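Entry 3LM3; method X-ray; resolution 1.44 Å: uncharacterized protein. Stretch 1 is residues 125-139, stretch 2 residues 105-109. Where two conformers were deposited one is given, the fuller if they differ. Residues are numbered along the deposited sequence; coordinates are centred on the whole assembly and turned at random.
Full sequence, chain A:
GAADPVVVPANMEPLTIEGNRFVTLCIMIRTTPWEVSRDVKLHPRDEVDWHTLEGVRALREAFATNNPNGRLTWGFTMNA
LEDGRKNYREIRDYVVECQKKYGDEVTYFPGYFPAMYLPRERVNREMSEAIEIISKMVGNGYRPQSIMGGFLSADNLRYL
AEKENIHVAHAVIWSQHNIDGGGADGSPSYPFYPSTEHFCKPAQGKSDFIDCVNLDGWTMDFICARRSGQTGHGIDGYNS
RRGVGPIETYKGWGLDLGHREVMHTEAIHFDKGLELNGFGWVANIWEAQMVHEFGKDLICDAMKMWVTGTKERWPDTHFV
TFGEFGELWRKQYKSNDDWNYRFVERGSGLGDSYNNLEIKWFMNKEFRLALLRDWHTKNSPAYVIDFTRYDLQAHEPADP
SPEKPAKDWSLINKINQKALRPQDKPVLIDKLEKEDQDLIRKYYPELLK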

ATOM      1  N   ARG A 125      -7.926 -12.117 -17.107  1.00  6.33           N
ATOM      2  CA  ARG A 125      -8.911 -11.827 -18.132  1.00  6.55           C
ATOM      3  C   ARG A 125      -9.676 -10.551 -17.794  1.00  6.58           C
ATOM      4  O   ARG A 125      -9.901  -9.706 -18.662  1.00  6.68           O
ATOM      5  CB  ARG A 125      -9.868 -13.004 -18.313  1.00  6.69           C
ATOM      6  CG  ARG A 125     -10.994 -12.731 -19.270  1.00  8.23           C
ATOM      7  CD  ARG A 125     -11.829 -13.981 -19.522  1.00 11.56           C
ATOM      8  NE  ARG A 125     -12.473 -14.468 -18.294  1.00  9.92           N
ATOM      9  CZ  ARG A 125     -12.169 -15.572 -17.611  1.00  8.69           C
ATOM     10  NH1 ARG A 125     -11.199 -16.389 -17.985  1.00 10.87           N
ATOM     11  NH2 ARG A 125     -12.850 -15.863 -16.513  1.00 10.41           N
ATOM     12  N   GLU A 126     -10.105 -10.411 -16.536  1.00  6.32           N
ATOM     13  CA  GLU A 126     -10.905  -9.266 -16.140  1.00  7.63           C
ATOM     14  C   GLU A 126     -10.070  -7.995 -16.048  1.00  7.17           C
ATOM     15  O   GLU A 126     -10.556  -6.923 -16.412  1.00  8.22           O
ATOM     16  CB  GLU A 126     -11.675  -9.576 -14.847  1.00  8.11           C
ATOM     17  CG  GLU A 126     -12.706 -10.687 -15.110  1.00  7.95           C
ATOM     18  CD  GLU A 126     -13.619 -11.010 -13.948  1.00  9.03           C
ATOM     19  OE1 GLU A 126     -13.502 -10.362 -12.890  1.00  9.34           O
ATOM     20  OE2 GLU A 126     -14.460 -11.929 -14.122  1.00  8.98           O
HETATM   21  N   MSE A 127      -8.809  -8.083 -15.643  1.00  6.46           N
HETATM   22  CA  MSE A 127      -7.927  -6.931 -15.744  1.00  7.47           C
HETATM   23  C   MSE A 127      -7.848  -6.452 -17.186  1.00  7.62           C
HETATM   24  O   MSE A 127      -7.936  -5.237 -17.431  1.00  7.01           O
HETATM   25  CB  MSE A 127      -6.513  -7.226 -15.204  1.00  7.58           C
HETATM   26  CG  MSE A 127      -6.429  -7.382 -13.716  1.00  8.65           C
HETATM   27 SE   MSE A 127      -4.643  -7.415 -12.987  0.75 10.06          SE
HETATM   28  CE  MSE A 127      -3.962  -8.908 -14.020  1.00  7.61           C
ATOM     29  N   SER A 128      -7.667  -7.361 -18.142  1.00  7.48           N
ATOM     30  CA  SER A 128      -7.645  -6.966 -19.542  1.00  6.33           C
ATOM     31  C   SER A 128      -8.943  -6.298 -19.985  1.00  7.16           C
ATOM     32  O   SER A 128      -8.923  -5.295 -20.723  1.00  7.58           O
ATOM     33  CB  SER A 128      -7.309  -8.164 -20.406  1.00  6.59           C
ATOM     34  OG  SER A 128      -5.956  -8.537 -20.185  1.00 10.31           O
ATOM     35  N   GLU A 129     -10.075  -6.829 -19.539  1.00  6.93           N
ATOM     36  CA  GLU A 129     -11.367  -6.221 -19.878  1.00  7.15           C
ATOM     37  C   GLU A 129     -11.483  -4.801 -19.339  1.00  7.35           C
ATOM     38  O   GLU A 129     -11.967  -3.888 -20.030  1.00  8.27           O
ATOM     39  CB  GLU A 129     -12.520  -7.074 -19.310  1.00  8.28           C
ATOM     40  CG  GLU A 129     -12.748  -8.381 -20.046  1.00  8.78           C
ATOM     41  CD  GLU A 129     -13.768  -9.304 -19.384  1.00 13.27           C
ATOM     42  OE1 GLU A 129     -14.275  -8.990 -18.270  1.00 12.43           O
ATOM     43  OE2 GLU A 129     -14.003 -10.391 -19.959  1.00 11.57           O
ATOM     44  N   ALA A 130     -11.082  -4.606 -18.096  1.00  7.35           N
ATOM     45  CA  ALA A 130     -11.120  -3.268 -17.488  1.00  7.15           C
ATOM     46  C   ALA A 130     -10.193  -2.289 -18.176  1.00  7.54           C
ATOM     47  O   ALA A 130     -10.568  -1.135 -18.401  1.00  7.57           O
ATOM     48  CB  ALA A 130     -10.748  -3.361 -15.985  1.00  7.14           C
ATOM     49  N   ILE A 131      -8.989  -2.734 -18.516  1.00  7.53           N
ATOM     50  CA  ILE A 131      -8.027  -1.876 -19.216  1.00  8.91           C
ATOM     51  C   ILE A 131      -8.617  -1.408 -20.548  1.00  8.71           C
ATOM     52  O   ILE A 131      -8.513  -0.235 -20.900  1.00  9.72           O
ATOM     53  CB  ILE A 131      -6.687  -2.579 -19.440  1.00  7.54           C
ATOM     54  CG1 ILE A 131      -5.941  -2.781 -18.117  1.00  8.24           C
ATOM     55  CG2 ILE A 131      -5.787  -1.781 -20.414  1.00 10.87           C
ATOM     56  CD1 ILE A 131      -4.901  -3.870 -18.179  1.00 10.58           C
ATOM     57  N   GLU A 132      -9.299  -2.291 -21.274  1.00  8.14           N
ATOM     58  CA  GLU A 132      -9.915  -1.936 -22.560  0.60  9.40           C
ATOM     59  C   GLU A 132     -11.017  -0.901 -22.367  1.00  8.93           C
ATOM     60  O   GLU A 132     -11.095   0.080 -23.094  1.00  9.74           O
ATOM     61  CB  GLU A 132     -10.477  -3.176 -23.231  0.60  9.86           C
ATOM     62  CG  GLU A 132     -11.035  -2.924 -24.617  0.60 14.00           C
ATOM     63  CD  GLU A 132      -9.988  -2.461 -25.613  0.60 16.08           C
ATOM     64  OE1 GLU A 132      -8.786  -2.731 -25.413  0.60 18.84           O
ATOM     65  OE2 GLU A 132     -10.382  -1.833 -26.613  0.60 28.88           O
ATOM     66  N   ILE A 133     -11.880  -1.113 -21.364  1.00  7.23           N
ATOM     67  CA  ILE A 133     -12.945  -0.160 -21.049  1.00  7.73           C
ATOM     68  C   ILE A 133     -12.375   1.213 -20.740  1.00  8.73           C
ATOM     69  O   ILE A 133     -12.842   2.248 -21.220  1.00  9.56           O
ATOM     70  CB  ILE A 133     -13.844  -0.655 -19.883  1.00  9.78           C
ATOM     71  CG1 ILE A 133     -14.675  -1.872 -20.316  1.00 10.52           C
ATOM     72  CG2 ILE A 133     -14.731   0.493 -19.380  1.00 11.78           C
ATOM     73  CD1 ILE A 133     -15.171  -2.673 -19.126  1.00 12.75           C
ATOM     74  N   ILE A 134     -11.330   1.231 -19.936  1.00  7.97           N
ATOM     75  CA  ILE A 134     -10.692   2.487 -19.516  1.00  8.22           C
ATOM     76  C   ILE A 134     -10.017   3.199 -20.696  1.00  8.96           C
ATOM     77  O   ILE A 134     -10.137   4.427 -20.841  1.00 10.12           O
ATOM     78  CB  ILE A 134      -9.701   2.226 -18.344  1.00  8.20           C
ATOM     79  CG1 ILE A 134     -10.525   1.939 -17.094  1.00  9.35           C
ATOM     80  CG2 ILE A 134      -8.793   3.438 -18.085  1.00  9.67           C
ATOM     81  CD1 ILE A 134      -9.714   1.345 -15.974  1.00 12.20           C
ATOM     82  N   SER A 135      -9.313   2.441 -21.530  1.00  9.53           N
ATOM     83  CA  SER A 135      -8.672   3.020 -22.703  1.00 10.81           C
ATOM     84  C   SER A 135      -9.699   3.699 -23.590  1.00 11.09           C
ATOM     85  O   SER A 135      -9.461   4.825 -24.071  1.00 12.16           O
ATOM     86  CB  SER A 135      -7.931   1.925 -23.483  1.00 12.59           C
ATOM     87  OG  SER A 135      -7.070   2.511 -24.423  1.00 14.50           O
ATOM     88  N   LYS A 136     -10.837   3.051 -23.781  1.00 11.47           N
ATOM     89  CA  LYS A 136     -11.885   3.616 -24.629  1.00 12.86           C
ATOM     90  C   LYS A 136     -12.569   4.794 -23.976  1.00 14.47           C
ATOM     91  O   LYS A 136     -12.921   5.761 -24.644  1.00 15.78           O
ATOM     92  CB  LYS A 136     -12.893   2.552 -25.038  1.00 14.10           C
ATOM     93  CG  LYS A 136     -12.358   1.586 -26.111  1.00 21.87           C
HETATM   94  N   MSE A 137     -12.730   4.746 -22.654  1.00 13.38           N
HETATM   95  CA  MSE A 137     -13.341   5.801 -21.822  0.50 12.03           C
HETATM   96  C   MSE A 137     -12.545   7.091 -21.936  1.00 14.76           C
HETATM   97  O   MSE A 137     -13.075   8.177 -22.153  1.00 13.62           O
HETATM   98  CB  MSE A 137     -13.370   5.308 -20.344  0.50  9.12           C
HETATM   99  CG  MSE A 137     -13.869   6.258 -19.261  0.50  9.15           C
HETATM  100 SE   MSE A 137     -13.704   5.441 -17.476  0.38 10.15          SE
HETATM  101  CE  MSE A 137     -13.361   7.063 -16.454  0.50  8.31           C
ATOM    102  N   VAL A 138     -11.242   6.966 -21.705  1.00 12.67           N
ATOM    103  CA  VAL A 138     -10.360   8.137 -21.684  1.00 13.06           C
ATOM    104  C   VAL A 138     -10.087   8.586 -23.117  1.00 14.87           C
ATOM    105  O   VAL A 138      -9.997   9.783 -23.389  1.00 20.10           O
ATOM    106  CB  VAL A 138      -9.050   7.865 -20.925  1.00 13.11           C
ATOM    107  CG1 VAL A 138      -8.041   9.056 -21.086  1.00 15.23           C
ATOM    108  CG2 VAL A 138      -9.359   7.599 -19.470  1.00 13.85           C
ATOM    109  N   GLY A 139      -9.951   7.611 -24.009  1.00 15.63           N
ATOM    110  CA  GLY A 139      -9.780   7.839 -25.408  1.00 17.67           C
ATOM    111  C   GLY A 139      -8.326   8.092 -25.739  1.00 16.75           C
ATOM    112  O   GLY A 139      -7.433   8.133 -24.881  1.00 19.23           O
TER
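Stretch 2 (105-109) EVTYF

Residues 105-108 form an extended strand that lies obliquely along one side of helix 125-138, running roughly antiparallel to it: the angle between their N-to-C directions is 149°, and the axes approach to 7.9 Å. Going up the strand therefore means going down the helix, from Val138 and Met137 beside Val106 to Met127 and Glu126 beside Tyr108.

As in any strand, successive side chains alternate. Val106 and Tyr108 point toward the helix, whereas Thr107 points away and Glu105 makes no contact. The two inward residues make two unequal bumps. The larger, the ring of Tyr108, fits where the helix is lowest, at Ala130. The CA atoms of Ala130 and Tyr108 are only 6.1 Å apart, and Ala130 CB sits over one face of the ring, 3.3 Å from Tyr108 CG and 3.5 Å from the ring centroid, in a CH-pi contact. A single methyl leaves room for the flat ring to settle close to the backbone. Met127 flanks the ring, its CG 4.1 Å from Tyr108 CD2. The phenol end is polar, and it reaches water 1, whose O lies 2.7 Å from Tyr108 OH and 2.8 Å from Glu126 OE1; the water accepts from the first and donates to the second, linking the two stretches although no direct hydrogen bond joins them.

One turn on, Ile134 is the helix's own bump, and it fills the space between Val106 and Tyr108 left by the outward turn of Thr107. Ile134 CD1 rests 3.4 Å from Thr107 C, and Ile134 CG2 lies 3.8 Å from Val106 CG1. Val106, short and branched, offers both methyls to the helix: Val106 CG1 also meets CE of the selenomethionine Met137 at 3.9 Å, while Val106 CG2 meets Val138 CG2 at 4.1 Å. Such apolar packing has a cost, for Tyr108 N is buried here without a partner.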

ATOM      1  N   GLU A 105      -4.311   9.593 -13.182  1.00  6.21           N
ATOM      2  CA  GLU A 105      -4.351   8.251 -13.747  1.00  6.17           C
ATOM      3  C   GLU A 105      -5.773   7.692 -13.568  1.00  6.67           C
ATOM      4  O   GLU A 105      -6.455   8.006 -12.591  1.00  6.45           O
ATOM      5  CB  GLU A 105      -3.314   7.376 -13.019  1.00  6.30           C
ATOM      6  CG  GLU A 105      -3.244   5.930 -13.394  1.00  6.81           C
ATOM      7  CD  GLU A 105      -2.048   5.235 -12.805  1.00 10.07           C
ATOM      8  OE1 GLU A 105      -1.779   5.401 -11.601  1.00  8.91           O
ATOM      9  OE2 GLU A 105      -1.347   4.505 -13.545  1.00 11.76           O
ATOM     10  N   VAL A 106      -6.188   6.818 -14.483  1.00  6.71           N
ATOM     11  CA  VAL A 106      -7.466   6.137 -14.412  1.00  6.85           C
ATOM     12  C   VAL A 106      -7.211   4.660 -14.578  1.00  8.25           C
ATOM     13  O   VAL A 106      -6.648   4.219 -15.597  1.00  6.90           O
ATOM     14  CB  VAL A 106      -8.401   6.614 -15.531  1.00  8.01           C
ATOM     15  CG1 VAL A 106      -9.823   5.941 -15.376  1.00  9.04           C
ATOM     16  CG2 VAL A 106      -8.515   8.166 -15.524  1.00  9.19           C
ATOM     17  N   THR A 107      -7.559   3.883 -13.559  1.00  6.81           N
ATOM     18  CA  THR A 107      -7.279   2.463 -13.635  1.00  6.65           C
ATOM     19  C   THR A 107      -8.271   1.611 -12.874  1.00  7.26           C
ATOM     20  O   THR A 107      -9.288   2.084 -12.370  1.00  7.85           O
ATOM     21  CB  THR A 107      -5.803   2.155 -13.188  1.00  5.61           C
ATOM     22  OG1 THR A 107      -5.449   0.856 -13.682  1.00  7.29           O
ATOM     23  CG2 THR A 107      -5.639   2.246 -11.644  1.00  8.63           C
ATOM     24  N   TYR A 108      -8.024   0.308 -12.932  1.00  6.39           N
ATOM     25  CA  TYR A 108      -8.867  -0.745 -12.360  1.00  6.60           C
ATOM     26  C   TYR A 108      -8.491  -0.994 -10.907  1.00  6.83           C
ATOM     27  O   TYR A 108      -7.305  -1.104 -10.558  1.00  7.40           O
ATOM     28  CB  TYR A 108      -8.679  -2.025 -13.187  1.00  6.40           C
ATOM     29  CG  TYR A 108      -9.615  -3.173 -12.885  1.00  6.67           C
ATOM     30  CD1 TYR A 108     -10.944  -2.954 -12.650  1.00  6.84           C
ATOM     31  CD2 TYR A 108      -9.159  -4.492 -12.862  1.00  8.87           C
ATOM     32  CE1 TYR A 108     -11.825  -4.026 -12.364  1.00 10.34           C
ATOM     33  CE2 TYR A 108     -10.037  -5.553 -12.609  1.00  7.21           C
ATOM     34  CZ  TYR A 108     -11.370  -5.294 -12.340  1.00 10.91           C
ATOM     35  OH  TYR A 108     -12.335  -6.255 -12.034  1.00 11.41           O
ATOM     36  N   PHE A 109      -9.518  -1.131 -10.065  1.00  6.47           N
ATOM     37  CA  PHE A 109      -9.399  -1.389  -8.614  1.00  6.49           C
ATOM     38  C   PHE A 109     -10.385  -2.497  -8.271  1.00  7.33           C
ATOM     39  O   PHE A 109     -11.514  -2.221  -7.857  1.00  7.77           O
ATOM     40  CB  PHE A 109      -9.706  -0.113  -7.812  1.00  6.02           C
ATOM     41  CG  PHE A 109      -9.184  -0.114  -6.404  1.00  6.86           C
ATOM     42  CD1 PHE A 109      -9.291  -1.208  -5.591  1.00  7.83           C
ATOM     43  CD2 PHE A 109      -8.597   1.018  -5.881  1.00  6.73           C
ATOM     44  CE1 PHE A 109      -8.798  -1.188  -4.273  1.00  9.18           C
ATOM     45  CE2 PHE A 109      -8.104   1.055  -4.596  1.00  8.50           C
ATOM     46  CZ  PHE A 109      -8.196  -0.070  -3.789  1.00  8.79           C
TER
HETATM   47  O   HOH W   1     -11.729  -8.809 -11.459  1.00 11.43           O